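Side-chain contacts in 3-dehydroquinate dehydratase (Geobacillus kaustophilus, PDB 2YR1), which probably catalyses the cis-dehydration of 3-dehydroquinate to 3-dehydroshikimate, the third step of the chorismate pathway leading to the aromatic amino acids: residues Pro20-Pro25 with Thr247-Leu252; Ile13-Thr18 with Ser224-Ala229; Arg104-Ile109 with Arg132-Glu137; Glu126-Val131 with Val140-Ser145; Glu156-Asp161 with Leu186-Ala191. All blocks are in the same frame, centred on the assembly; numbering follows the deposited sequence.

Interaction 1. Residues Pro20-Pro25 with Thr247-Leu252; sequences PCICAP and TVLSIL
At the closure of the TIM barrel, Leu249 of the last helix, 242-256, packs on Pro20 and Ile22, where the first barrel strand, 21-26, begins. The contact is small and wholly apolar, made by the two methyls of one leucine against two different residues. The pyrrolidine ring of Pro20 points its CG at the fork of Leu249, CG of Pro20 lying 4.1 Å from CD2 of Leu249 and 4.2 Å from its CD1. Ile22 approaches differently: it and Leu249 run side by side with opposite headings, and CD1 of Ile22 lies 4.1 Å from CD1 of Leu249. The Ile22 branch gets there because CG1 stands anti to the carbonyl carbon and CD1 continues the chain fully extended (chi2 178°). Leu249 likewise carries its CG anti to the carbonyl carbon (chi1 -69°), which places the fork against Pro20 and Ile22. CD1 of Leu249 therefore touches both strand-side residues, whereas, of these two, CD2 is within 4.2 Å of Pro20 only.

Strand 21-26 is paired with strands 48-52 and 226-228. Ile22 also packs on Ile242, Val245 and Arg246 of the same helix, and Trp220 touches both Pro20 and Leu249. The helix also meets the second subunit, Val248 packing on Ile251 of that subunit.

Interaction 2. Residues Ile13-Thr18 with Ser224-Ala229; sequences IWIGGT and SAVTFA
Ile15 supplies the apolar half of this contact, pressing one methyl against Ala225 and Val226, at strand 226-228. Its CG2 lies 3.7 Å from CB of Ala225 and 3.9 Å from CG2 of Val226. That branch is anti to the backbone N of Ile15 (chi1, measured to CG1, -63°), which puts it at the contact. Ile15 lies aslant to Val226. CB of Ala225, which points at the other segment, also comes within 3.9 Å of the backbone N of Gly16.

The polar half is carried by a water. It accepts from Gly16 N at 2.7 Å and lies 2.9 Å from Ala225 O, bridging the two backbones without a direct hydrogen bond between them. Gly16 has a positive phi of 105°, at which a side chain would collide with the carbonyl O of Ile15, so the conformation suits a glycine.

Strand 13-15 belongs to the two-stranded antiparallel hairpin with 8-10, which lies across the end of the barrel beside strands 21-26 and 226-228; Ile15 packs on Cys21 and Leu48. With a few methyls touching and a water linking the main chains, the hairpin is joined to segment 224-229 by packing and a solvent bridge, not by strand pairing.

Interaction 3. Residues Arg104-Ile109 with Arg132-Glu137; sequences RLIEAI and RRMTEE
Met134 of helix 127-137 lies against Ile106 and Glu107 of helix 99-112, two successive helices in the outer layer of the TIM barrel. The backbones come close here, with CA of Glu107 5.8 Å from CA of Met134. Met134 leaves its helix extended, CG anti to the backbone N (chi1 -174°), and bends only at the thioether. It slants across the Glu107 side chain: CG of Met134 is 3.4 Å from CB of Glu107 and equally near its CG, a tight fit of methylenes. The methionine stands roughly perpendicular to Ile106, and SD of Met134 lies 3.7 Å from CG2 of Ile106. The sulfur also sits over the helix backbone, 3.3 Å from the N of Glu107.

An alanine in place of Met134 would remove the thioether arm and would probably leave a gap between the helices, with the aliphatic part of Glu107 and the methyl of Ile106 losing the partner they have on helix 127-137.

Ile106 faces inward, packing on Val118 and Tyr120 of strand 117-121. Glu107 stays extended toward its carboxylate, where OE1 is held in a salt bridge by Arg111; OE2 stands 5.0 Å from OE1 of Glu137, a like charge. The bend at the end of Met134 (chi3 -71°) brings its CE to 3.9 Å from CB of Glu107.

Interaction 4. Residues Glu126-Val131 with Val140-Ser145; sequences ERIADV and VWLVVS
The helix carrying Ile128 and Val131 runs nearly antiparallel to the strand carrying Leu142 and Val144, the axes of 127-131 and 141-145 making an angle of 155° and approaching to 10.9 Å. The two helix residues, three apart and so on one face, point at the strand, and Leu142 and Val144, two apart, point back. The closest meeting is between Val131 and Leu142, whose side chains are set crosswise, with CG1 of Val131 4.0 Å from CD1 of Leu142. The other methyl of the leucine turns to Ile128: CD2 of Leu142 lies 4.3 Å from CG2 of Ile128. Leu142 can serve both because its CG stands anti to the backbone N (chi1 -179°), aiming the fork at the helix. Farther along, Ile128 reaches out with its extended branch, and its CD1 comes 4.4 Å from CG1 of Val144, a looser touch. No hydrogen bond joins the two segments.

This is packing inside a beta-alpha-beta crossover, strand 117-121 to helix 127-137 to strand 141-148. On the helix side Val131 also packs on Tyr120 of the first strand. Val143 and Ser145 contact Lys174 of strand 172-177, predicted to form the Schiff base, and Ser145 OG bonds to His147; strand 141-148 lies between 117-121 and 172-177.

Interaction 5. Residues Glu156-Asp161 with Leu186-Ala191; sequences ETLLAD and LVLLQA
Leu158 turns its CG anti to the carbonyl carbon (chi1 -62°) and keeps CD1 extended beyond it, a path that carries the branch past Ala191 to Val187 and Leu188. The shortest approach is made at its base, where CB of Leu158 lies 3.7 Å from CB of Ala191. CD1 of the same leucine lies beside that methyl, 4.1 Å from CB of Ala191. It also touches two more side chains, standing 4.3 Å from CG1 of Val187 and 4.3 Å from CD1 of Leu188. Leu188 leaves its backbone pointing away from helix 155-167, yet with CG anti to the backbone N (chi1 174°) its CD1 reaches Leu158.

Helices 155-167 and 182-198 are consecutive members of the outer layer of the TIM barrel. Near this contact the axes of segments 156-161 and 186-191 come within 9.2 Å and are inclined at 38°.

Beneath the two helices, Leu158 and Leu188 both pack on Val177 of strand 172-177, and Leu188 also meets Thr215. Helix 182-198 has a further neighbour in the second subunit, Leu189 packing on Leu186 of that chain.

No direct hydrogen bond crosses any of the five contacts. The touching residues of interactions 1, 2 and 4 are all buried, while interactions 3 and 5 each include a partly exposed one, Glu107 and Val187. Interactions 1 and 2 touch: strands 21-26 and 226-228 pair side by side, one packed under the last helix, the other near the hairpin. Interactions 3 and 4 share helix 127-137, whose one face meets a neighbouring helix and another the barrel strand. Interaction 3 brings a charged glutamate against a thioether, where interactions 1, 4 and 5 are purely aliphatic. Interaction 2 alone has a bridging water. Interactions 1 and 5 have helices that also meet the second subunit.

Interaction 1. Residues Pro20-Pro25 with Thr247-Leu252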
# COMPACT_ATOMS: atom_id res chain seq x y z
N PRO A 20 -10.91 -7.81 5.46
CA PRO A 20 -11.44 -7.10 4.30
C PRO A 20 -12.21 -8.14 3.44
O PRO A 20 -11.89 -9.32 3.45
CB PRO A 20 -10.18 -6.54 3.61
CG PRO A 20 -9.00 -7.21 4.25
CD PRO A 20 -9.46 -7.59 5.64
N CYS A 21 -13.26 -7.72 2.75
CA CYS A 21 -14.01 -8.66 1.91
C CYS A 21 -13.58 -8.56 0.46
O CYS A 21 -13.31 -7.47 -0.05
CB CYS A 21 -15.51 -8.40 1.99
SG CYS A 21 -16.16 -8.78 3.59
N ILE A 22 -13.50 -9.71 -0.20
CA ILE A 22 -13.12 -9.75 -1.60
C ILE A 22 -14.36 -10.01 -2.45
O ILE A 22 -15.04 -11.03 -2.28
CB ILE A 22 -12.11 -10.89 -1.90
CG1 ILE A 22 -10.84 -10.71 -1.07
CG2 ILE A 22 -11.79 -10.90 -3.37
CD1 ILE A 22 -9.81 -11.81 -1.25
N CYS A 23 -14.64 -9.09 -3.37
CA CYS A 23 -15.78 -9.24 -4.28
C CYS A 23 -15.28 -9.59 -5.70
O CYS A 23 -14.36 -8.95 -6.21
CB CYS A 23 -16.59 -7.94 -4.35
SG CYS A 23 -18.02 -8.08 -5.47
N ALA A 24 -15.89 -10.59 -6.33
CA ALA A 24 -15.48 -10.99 -7.68
C ALA A 24 -16.63 -10.80 -8.67
O ALA A 24 -17.74 -11.27 -8.43
CB ALA A 24 -15.00 -12.45 -7.67
N PRO A 25 -16.37 -10.12 -9.80
CA PRO A 25 -17.44 -9.90 -10.77
C PRO A 25 -17.67 -11.08 -11.71
O PRO A 25 -16.77 -11.84 -12.01
CB PRO A 25 -16.94 -8.70 -11.54
CG PRO A 25 -15.47 -9.04 -11.66
CD PRO A 25 -15.14 -9.45 -10.24
N THR A 247 -2.84 -13.46 -1.06
CA THR A 247 -1.43 -13.56 -0.66
C THR A 247 -1.00 -12.28 0.07
O THR A 247 -0.48 -12.33 1.20
CB THR A 247 -0.52 -13.74 -1.90
OG1 THR A 247 -0.81 -14.99 -2.52
CG2 THR A 247 0.96 -13.70 -1.51
N VAL A 248 -1.21 -11.14 -0.57
CA VAL A 248 -0.82 -9.85 0.00
C VAL A 248 -1.60 -9.50 1.26
O VAL A 248 -1.03 -9.02 2.26
CB VAL A 248 -0.98 -8.72 -1.06
CG1 VAL A 248 -0.68 -7.38 -0.46
CG2 VAL A 248 -0.04 -9.01 -2.24
N LEU A 249 -2.91 -9.74 1.24
CA LEU A 249 -3.72 -9.41 2.40
C LEU A 249 -3.24 -10.14 3.63
O LEU A 249 -3.20 -9.55 4.70
CB LEU A 249 -5.19 -9.76 2.17
CG LEU A 249 -5.94 -8.91 1.15
CD1 LEU A 249 -7.41 -9.38 1.08
CD2 LEU A 249 -5.86 -7.44 1.55
N SER A 250 -2.91 -11.42 3.48
CA SER A 250 -2.46 -12.21 4.61
C SER A 250 -1.16 -11.66 5.19
O SER A 250 -1.03 -11.52 6.40
CB SER A 250 -2.29 -13.67 4.18
OG SER A 250 -3.55 -14.21 3.78
N ILE A 251 -0.23 -11.31 4.32
CA ILE A 251 1.04 -10.76 4.77
C ILE A 251 0.79 -9.39 5.40
O ILE A 251 1.20 -9.12 6.52
CB ILE A 251 2.00 -10.62 3.58
CG1 ILE A 251 2.36 -12.03 3.09
CG2 ILE A 251 3.24 -9.81 3.99
CD1 ILE A 251 3.07 -12.06 1.77
N LEU A 252 0.08 -8.53 4.68
CA LEU A 252 -0.21 -7.21 5.18
C LEU A 252 -0.93 -7.30 6.53
O LEU A 252 -0.65 -6.52 7.43
CB LEU A 252 -1.07 -6.45 4.17
CG LEU A 252 -1.15 -4.92 4.27
CD1 LEU A 252 0.27 -4.32 4.33
CD2 LEU A 252 -1.93 -4.40 3.06

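Interaction 2. Residues Ile13-Thr18 with Ser224-Ala229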
# COMPACT_ATOMS: atom_id res chain seq x y z
N ILE A 13 -21.53 -13.43 6.12
CA ILE A 13 -20.26 -12.72 5.97
C ILE A 13 -20.38 -11.32 6.58
O ILE A 13 -21.41 -10.65 6.44
CB ILE A 13 -19.86 -12.59 4.46
CG1 ILE A 13 -18.34 -12.70 4.30
CG2 ILE A 13 -20.33 -11.26 3.90
CD1 ILE A 13 -17.82 -14.10 4.46
N TRP A 14 -19.32 -10.87 7.26
CA TRP A 14 -19.30 -9.54 7.85
C TRP A 14 -18.54 -8.59 6.92
O TRP A 14 -17.48 -8.94 6.41
CB TRP A 14 -18.60 -9.54 9.21
CG TRP A 14 -19.44 -10.02 10.35
CD1 TRP A 14 -19.44 -11.27 10.90
CD2 TRP A 14 -20.42 -9.26 11.06
NE1 TRP A 14 -20.36 -11.33 11.91
CE2 TRP A 14 -20.98 -10.11 12.03
CE3 TRP A 14 -20.88 -7.94 10.97
CZ2 TRP A 14 -21.99 -9.69 12.91
CZ3 TRP A 14 -21.88 -7.52 11.84
CH2 TRP A 14 -22.42 -8.40 12.80
N ILE A 15 -19.10 -7.40 6.68
CA ILE A 15 -18.44 -6.38 5.84
C ILE A 15 -18.18 -5.17 6.74
O ILE A 15 -19.12 -4.59 7.31
CB ILE A 15 -19.32 -5.88 4.67
CG1 ILE A 15 -19.64 -7.01 3.69
CG2 ILE A 15 -18.60 -4.75 3.92
CD1 ILE A 15 -20.71 -6.62 2.70
N GLY A 16 -16.92 -4.78 6.86
CA GLY A 16 -16.58 -3.64 7.69
C GLY A 16 -15.94 -4.06 9.01
O GLY A 16 -15.65 -3.22 9.85
N GLY A 17 -15.72 -5.36 9.19
CA GLY A 17 -15.11 -5.83 10.43
C GLY A 17 -13.60 -5.77 10.41
O GLY A 17 -12.98 -4.79 10.00
N THR A 18 -13.00 -6.86 10.86
CA THR A 18 -11.56 -7.01 10.93
C THR A 18 -11.01 -7.45 9.57
O THR A 18 -9.94 -7.04 9.16
CB THR A 18 -11.17 -8.09 11.94
OG1 THR A 18 -11.78 -7.80 13.20
CG2 THR A 18 -9.66 -8.14 12.10
N SER A 224 -11.58 1.10 3.41
CA SER A 224 -12.32 0.47 2.32
C SER A 224 -12.60 -0.96 2.73
O SER A 224 -11.68 -1.78 2.88
CB SER A 224 -11.53 0.52 1.00
OG SER A 224 -12.37 0.15 -0.09
N ALA A 225 -13.89 -1.27 2.90
CA ALA A 225 -14.32 -2.58 3.36
C ALA A 225 -14.37 -3.70 2.35
O ALA A 225 -14.41 -4.88 2.74
CB ALA A 225 -15.68 -2.45 4.02
N VAL A 226 -14.39 -3.35 1.07
CA VAL A 226 -14.48 -4.35 0.02
C VAL A 226 -13.46 -4.06 -1.08
O VAL A 226 -13.24 -2.91 -1.40
CB VAL A 226 -15.85 -4.32 -0.65
CG1 VAL A 226 -15.92 -5.39 -1.72
CG2 VAL A 226 -16.94 -4.48 0.38
N THR A 227 -12.84 -5.10 -1.62
CA THR A 227 -11.89 -4.91 -2.73
C THR A 227 -12.35 -5.87 -3.84
O THR A 227 -12.76 -7.00 -3.57
CB THR A 227 -10.42 -5.23 -2.33
OG1 THR A 227 -9.55 -4.95 -3.45
CG2 THR A 227 -10.26 -6.71 -1.96
N PHE A 228 -12.33 -5.39 -5.09
CA PHE A 228 -12.75 -6.20 -6.22
C PHE A 228 -11.56 -6.89 -6.90
O PHE A 228 -10.60 -6.23 -7.30
CB PHE A 228 -13.50 -5.34 -7.24
CG PHE A 228 -14.87 -4.88 -6.78
CD1 PHE A 228 -15.87 -4.63 -7.71
CD2 PHE A 228 -15.15 -4.67 -5.43
CE1 PHE A 228 -17.14 -4.19 -7.30
CE2 PHE A 228 -16.41 -4.23 -5.01
CZ PHE A 228 -17.40 -3.99 -5.95
N ALA A 229 -11.64 -8.21 -7.02
CA ALA A 229 -10.56 -9.00 -7.64
C ALA A 229 -11.09 -9.85 -8.79
O ALA A 229 -12.32 -10.00 -8.95
CB ALA A 229 -9.92 -9.89 -6.60
O HOH W 1 -14.91 -5.85 5.40

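Interaction 3. Residues Arg104-Ile109 with Arg132-Glu137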
# COMPACT_ATOMS: atom_id res chain seq x y z
N ARG A 104 -37.54 -1.09 -12.43
CA ARG A 104 -38.59 -2.08 -12.41
C ARG A 104 -37.93 -3.44 -12.35
O ARG A 104 -38.36 -4.33 -11.61
CB ARG A 104 -39.45 -1.94 -13.67
CG ARG A 104 -40.94 -1.89 -13.40
CD ARG A 104 -41.68 -1.28 -14.59
NE ARG A 104 -41.38 -1.95 -15.85
CZ ARG A 104 -40.89 -1.34 -16.93
NH1 ARG A 104 -40.65 -0.04 -16.90
NH2 ARG A 104 -40.64 -2.04 -18.03
N LEU A 105 -36.85 -3.60 -13.12
CA LEU A 105 -36.12 -4.86 -13.14
C LEU A 105 -35.45 -5.05 -11.79
O LEU A 105 -35.41 -6.17 -11.25
CB LEU A 105 -35.04 -4.84 -14.23
CG LEU A 105 -34.66 -6.16 -14.90
CD1 LEU A 105 -33.43 -5.92 -15.79
CD2 LEU A 105 -34.35 -7.22 -13.87
N ILE A 106 -34.93 -3.97 -11.22
CA ILE A 106 -34.28 -4.06 -9.92
C ILE A 106 -35.32 -4.52 -8.89
O ILE A 106 -35.06 -5.40 -8.08
CB ILE A 106 -33.67 -2.71 -9.48
CG1 ILE A 106 -32.50 -2.33 -10.40
CG2 ILE A 106 -33.18 -2.80 -8.05
CD1 ILE A 106 -31.97 -0.92 -10.16
N GLU A 107 -36.51 -3.94 -8.95
CA GLU A 107 -37.55 -4.33 -8.01
C GLU A 107 -37.90 -5.79 -8.21
O GLU A 107 -37.92 -6.58 -7.26
CB GLU A 107 -38.80 -3.47 -8.20
CG GLU A 107 -39.80 -3.64 -7.06
CD GLU A 107 -41.01 -2.75 -7.22
OE1 GLU A 107 -41.90 -3.12 -8.02
OE2 GLU A 107 -41.05 -1.69 -6.55
N ALA A 108 -38.16 -6.16 -9.46
CA ALA A 108 -38.50 -7.53 -9.78
C ALA A 108 -37.40 -8.46 -9.30
O ALA A 108 -37.67 -9.53 -8.78
CB ALA A 108 -38.68 -7.67 -11.28
N ILE A 109 -36.14 -8.05 -9.48
CA ILE A 109 -35.03 -8.89 -9.05
C ILE A 109 -34.93 -8.92 -7.53
O ILE A 109 -34.61 -9.95 -6.95
CB ILE A 109 -33.68 -8.42 -9.68
CG1 ILE A 109 -32.56 -9.38 -9.30
CG2 ILE A 109 -33.28 -7.06 -9.15
CD1 ILE A 109 -32.81 -10.80 -9.74
N ARG A 132 -34.39 2.98 -3.03
CA ARG A 132 -34.19 2.85 -1.59
C ARG A 132 -35.30 2.00 -0.95
O ARG A 132 -35.04 1.00 -0.29
CB ARG A 132 -34.15 4.24 -0.94
CG ARG A 132 -33.53 4.31 0.45
CD ARG A 132 -33.46 2.95 1.11
NE ARG A 132 -32.09 2.61 1.46
CZ ARG A 132 -31.67 1.38 1.74
NH1 ARG A 132 -32.51 0.36 1.70
NH2 ARG A 132 -30.40 1.18 2.07
N ARG A 133 -36.55 2.40 -1.14
CA ARG A 133 -37.62 1.64 -0.52
C ARG A 133 -37.81 0.30 -1.18
O ARG A 133 -38.14 -0.69 -0.54
CB ARG A 133 -38.91 2.48 -0.50
CG ARG A 133 -38.80 3.61 0.55
CD ARG A 133 -37.89 3.15 1.71
NE ARG A 133 -37.55 4.19 2.68
CZ ARG A 133 -36.46 4.15 3.46
NH1 ARG A 133 -35.62 3.13 3.37
NH2 ARG A 133 -36.22 5.13 4.32
N MET A 134 -37.54 0.26 -2.47
CA MET A 134 -37.65 -0.96 -3.24
C MET A 134 -36.74 -2.01 -2.60
O MET A 134 -37.11 -3.17 -2.47
CB MET A 134 -37.20 -0.64 -4.66
CG MET A 134 -37.36 -1.74 -5.67
SD MET A 134 -36.40 -1.25 -7.12
CE MET A 134 -37.39 0.12 -7.76
N THR A 135 -35.55 -1.58 -2.19
CA THR A 135 -34.59 -2.50 -1.59
C THR A 135 -34.90 -2.86 -0.15
O THR A 135 -34.78 -4.02 0.25
CB THR A 135 -33.15 -1.93 -1.66
OG1 THR A 135 -33.12 -0.62 -1.08
CG2 THR A 135 -32.69 -1.85 -3.12
N GLU A 136 -35.32 -1.88 0.64
CA GLU A 136 -35.62 -2.16 2.03
C GLU A 136 -36.74 -3.19 2.20
O GLU A 136 -36.67 -4.04 3.08
CB GLU A 136 -35.94 -0.86 2.77
CG GLU A 136 -35.89 -1.03 4.28
CD GLU A 136 -35.31 0.19 4.98
OE1 GLU A 136 -35.90 1.29 4.86
OE2 GLU A 136 -34.25 0.05 5.63
N GLU A 137 -37.76 -3.13 1.35
CA GLU A 137 -38.86 -4.08 1.42
C GLU A 137 -38.40 -5.53 1.33
O GLU A 137 -38.89 -6.40 2.04
CB GLU A 137 -39.85 -3.86 0.28
CG GLU A 137 -40.42 -2.48 0.14
CD GLU A 137 -41.64 -2.51 -0.75
OE1 GLU A 137 -41.58 -3.16 -1.81
OE2 GLU A 137 -42.66 -1.90 -0.38

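Interaction 4. Residues Glu126-Val131 with Val140-Ser145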
# COMPACT_ATOMS: atom_id res chain seq x y z
N GLU A 126 -32.61 12.11 -6.34
CA GLU A 126 -33.93 11.85 -5.77
C GLU A 126 -34.50 10.49 -6.17
O GLU A 126 -35.21 9.86 -5.39
CB GLU A 126 -34.93 12.93 -6.20
CG GLU A 126 -34.99 13.13 -7.70
CD GLU A 126 -36.38 13.51 -8.19
OE1 GLU A 126 -37.01 14.40 -7.59
OE2 GLU A 126 -36.83 12.91 -9.20
N ARG A 127 -34.19 10.05 -7.38
CA ARG A 127 -34.71 8.77 -7.83
C ARG A 127 -34.16 7.62 -7.00
O ARG A 127 -34.57 6.48 -7.18
CB ARG A 127 -34.37 8.55 -9.30
CG ARG A 127 -34.96 9.61 -10.21
CD ARG A 127 -34.68 9.29 -11.67
NE ARG A 127 -33.26 9.35 -12.00
CZ ARG A 127 -32.58 10.48 -12.22
NH1 ARG A 127 -33.21 11.65 -12.14
NH2 ARG A 127 -31.29 10.44 -12.52
N ILE A 128 -33.24 7.93 -6.10
CA ILE A 128 -32.66 6.90 -5.25
C ILE A 128 -33.68 6.44 -4.21
O ILE A 128 -33.76 5.25 -3.89
CB ILE A 128 -31.37 7.39 -4.53
CG1 ILE A 128 -30.29 7.72 -5.57
CG2 ILE A 128 -30.84 6.29 -3.61
CD1 ILE A 128 -29.06 8.44 -5.01
N ALA A 129 -34.49 7.37 -3.71
CA ALA A 129 -35.51 7.03 -2.73
C ALA A 129 -36.31 5.86 -3.29
O ALA A 129 -36.55 4.86 -2.61
CB ALA A 129 -36.43 8.22 -2.50
N ASP A 130 -36.68 5.98 -4.56
CA ASP A 130 -37.43 4.94 -5.26
C ASP A 130 -36.76 3.59 -5.06
O ASP A 130 -37.36 2.65 -4.53
CB ASP A 130 -37.50 5.26 -6.76
CG ASP A 130 -38.68 4.60 -7.45
OD1 ASP A 130 -38.95 3.41 -7.17
OD2 ASP A 130 -39.32 5.28 -8.27
N VAL A 131 -35.50 3.48 -5.47
CA VAL A 131 -34.78 2.22 -5.30
C VAL A 131 -34.56 1.93 -3.81
O VAL A 131 -34.56 0.77 -3.38
CB VAL A 131 -33.43 2.24 -6.03
CG1 VAL A 131 -32.55 1.13 -5.51
CG2 VAL A 131 -33.66 2.07 -7.53
N VAL A 140 -32.93 -6.06 1.11
CA VAL A 140 -31.76 -6.01 0.24
C VAL A 140 -30.91 -4.79 0.62
O VAL A 140 -31.42 -3.70 0.79
CB VAL A 140 -32.15 -5.87 -1.24
CG1 VAL A 140 -30.91 -5.84 -2.10
CG2 VAL A 140 -33.06 -7.03 -1.66
N TRP A 141 -29.61 -5.00 0.74
CA TRP A 141 -28.70 -3.91 1.09
C TRP A 141 -28.50 -2.99 -0.09
O TRP A 141 -28.52 -3.41 -1.24
CB TRP A 141 -27.36 -4.47 1.53
CG TRP A 141 -27.48 -5.32 2.75
CD1 TRP A 141 -27.56 -6.68 2.80
CD2 TRP A 141 -27.52 -4.86 4.11
NE1 TRP A 141 -27.62 -7.10 4.11
CE2 TRP A 141 -27.60 -6.01 4.93
CE3 TRP A 141 -27.50 -3.60 4.71
CZ2 TRP A 141 -27.66 -5.92 6.33
CZ3 TRP A 141 -27.55 -3.51 6.10
CH2 TRP A 141 -27.62 -4.67 6.89
N LEU A 142 -28.33 -1.70 0.20
CA LEU A 142 -28.16 -0.73 -0.85
C LEU A 142 -26.77 -0.11 -0.86
O LEU A 142 -26.34 0.50 0.12
CB LEU A 142 -29.20 0.39 -0.74
CG LEU A 142 -29.08 1.45 -1.83
CD1 LEU A 142 -29.38 0.79 -3.16
CD2 LEU A 142 -30.05 2.60 -1.58
N VAL A 143 -26.09 -0.29 -1.99
CA VAL A 143 -24.78 0.28 -2.20
C VAL A 143 -25.01 1.48 -3.12
O VAL A 143 -25.58 1.34 -4.20
CB VAL A 143 -23.83 -0.74 -2.94
CG1 VAL A 143 -22.50 -0.08 -3.26
CG2 VAL A 143 -23.63 -1.97 -2.08
N VAL A 144 -24.61 2.68 -2.70
CA VAL A 144 -24.76 3.83 -3.56
C VAL A 144 -23.37 4.21 -4.02
O VAL A 144 -22.49 4.53 -3.20
CB VAL A 144 -25.42 5.00 -2.87
CG1 VAL A 144 -25.51 6.19 -3.86
CG2 VAL A 144 -26.83 4.57 -2.42
N SER A 145 -23.19 4.22 -5.33
CA SER A 145 -21.88 4.48 -5.89
C SER A 145 -21.74 5.63 -6.87
O SER A 145 -22.71 6.22 -7.34
CB SER A 145 -21.36 3.20 -6.54
OG SER A 145 -22.23 2.74 -7.56

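Interaction 5. Residues Glu156-Asp161 with Leu186-Ala191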
# COMPACT_ATOMS: atom_id res chain seq x y z
N GLU A 156 -12.14 16.85 -1.71
CA GLU A 156 -13.42 17.41 -1.25
C GLU A 156 -14.63 16.81 -2.00
O GLU A 156 -15.68 16.57 -1.42
CB GLU A 156 -13.44 18.93 -1.44
CG GLU A 156 -14.32 19.65 -0.44
CD GLU A 156 -15.73 19.99 -0.94
OE1 GLU A 156 -16.42 19.08 -1.48
OE2 GLU A 156 -16.16 21.17 -0.77
N THR A 157 -14.48 16.62 -3.30
CA THR A 157 -15.55 16.08 -4.13
C THR A 157 -15.84 14.63 -3.74
O THR A 157 -17.00 14.23 -3.63
CB THR A 157 -15.16 16.16 -5.60
OG1 THR A 157 -14.72 17.50 -5.88
CG2 THR A 157 -16.33 15.85 -6.51
N LEU A 158 -14.78 13.86 -3.52
CA LEU A 158 -14.93 12.45 -3.14
C LEU A 158 -15.58 12.35 -1.77
O LEU A 158 -16.46 11.51 -1.54
CB LEU A 158 -13.55 11.77 -3.14
CG LEU A 158 -12.87 11.78 -4.52
CD1 LEU A 158 -11.53 11.06 -4.46
CD2 LEU A 158 -13.80 11.14 -5.55
N LEU A 159 -15.16 13.21 -0.85
CA LEU A 159 -15.74 13.21 0.48
C LEU A 159 -17.24 13.58 0.41
O LEU A 159 -18.07 12.94 1.03
CB LEU A 159 -14.97 14.17 1.39
CG LEU A 159 -15.51 14.30 2.82
CD1 LEU A 159 -15.70 12.92 3.45
CD2 LEU A 159 -14.54 15.15 3.64
N ALA A 160 -17.57 14.60 -0.38
CA ALA A 160 -18.95 15.03 -0.55
C ALA A 160 -19.81 13.91 -1.16
O ALA A 160 -20.94 13.68 -0.70
CB ALA A 160 -19.01 16.28 -1.43
N ASP A 161 -19.29 13.21 -2.17
CA ASP A 161 -20.02 12.10 -2.78
C ASP A 161 -20.42 11.05 -1.76
O ASP A 161 -21.56 10.59 -1.74
CB ASP A 161 -19.19 11.39 -3.86
CG ASP A 161 -19.05 12.21 -5.13
OD1 ASP A 161 -20.01 12.93 -5.50
OD2 ASP A 161 -17.98 12.11 -5.77
N LEU A 186 -2.98 8.75 -3.72
CA LEU A 186 -2.99 9.19 -2.33
C LEU A 186 -4.26 10.04 -2.06
O LEU A 186 -4.82 9.96 -0.99
CB LEU A 186 -1.70 9.98 -2.03
CG LEU A 186 -0.40 9.16 -2.12
CD1 LEU A 186 0.78 10.04 -1.75
CD2 LEU A 186 -0.46 7.95 -1.19
N VAL A 187 -4.70 10.84 -3.03
CA VAL A 187 -5.94 11.61 -2.86
C VAL A 187 -7.11 10.63 -2.56
O VAL A 187 -7.92 10.85 -1.63
CB VAL A 187 -6.27 12.41 -4.15
CG1 VAL A 187 -7.69 12.89 -4.13
CG2 VAL A 187 -5.31 13.57 -4.27
N LEU A 188 -7.20 9.56 -3.33
CA LEU A 188 -8.26 8.57 -3.10
C LEU A 188 -8.18 7.95 -1.70
O LEU A 188 -9.21 7.71 -1.06
CB LEU A 188 -8.22 7.45 -4.13
CG LEU A 188 -9.28 6.44 -3.67
CD1 LEU A 188 -10.63 6.86 -4.22
CD2 LEU A 188 -8.94 5.04 -4.06
N LEU A 189 -6.98 7.66 -1.23
CA LEU A 189 -6.84 7.06 0.11
C LEU A 189 -7.17 8.10 1.19
O LEU A 189 -7.82 7.79 2.19
CB LEU A 189 -5.42 6.52 0.31
CG LEU A 189 -5.01 5.36 -0.61
CD1 LEU A 189 -3.58 4.93 -0.30
CD2 LEU A 189 -5.97 4.19 -0.42
N GLN A 190 -6.73 9.33 0.98
CA GLN A 190 -7.00 10.40 1.95
C GLN A 190 -8.50 10.60 2.08
O GLN A 190 -9.02 10.77 3.18
CB GLN A 190 -6.38 11.72 1.49
CG GLN A 190 -4.88 11.70 1.33
CD GLN A 190 -4.39 12.77 0.36
OE1 GLN A 190 -4.74 13.95 0.50
NE2 GLN A 190 -3.59 12.36 -0.63
N ALA A 191 -9.21 10.64 0.96
CA ALA A 191 -10.65 10.82 1.01
C ALA A 191 -11.31 9.64 1.73
O ALA A 191 -12.31 9.81 2.43
CB ALA A 191 -11.24 10.96 -0.40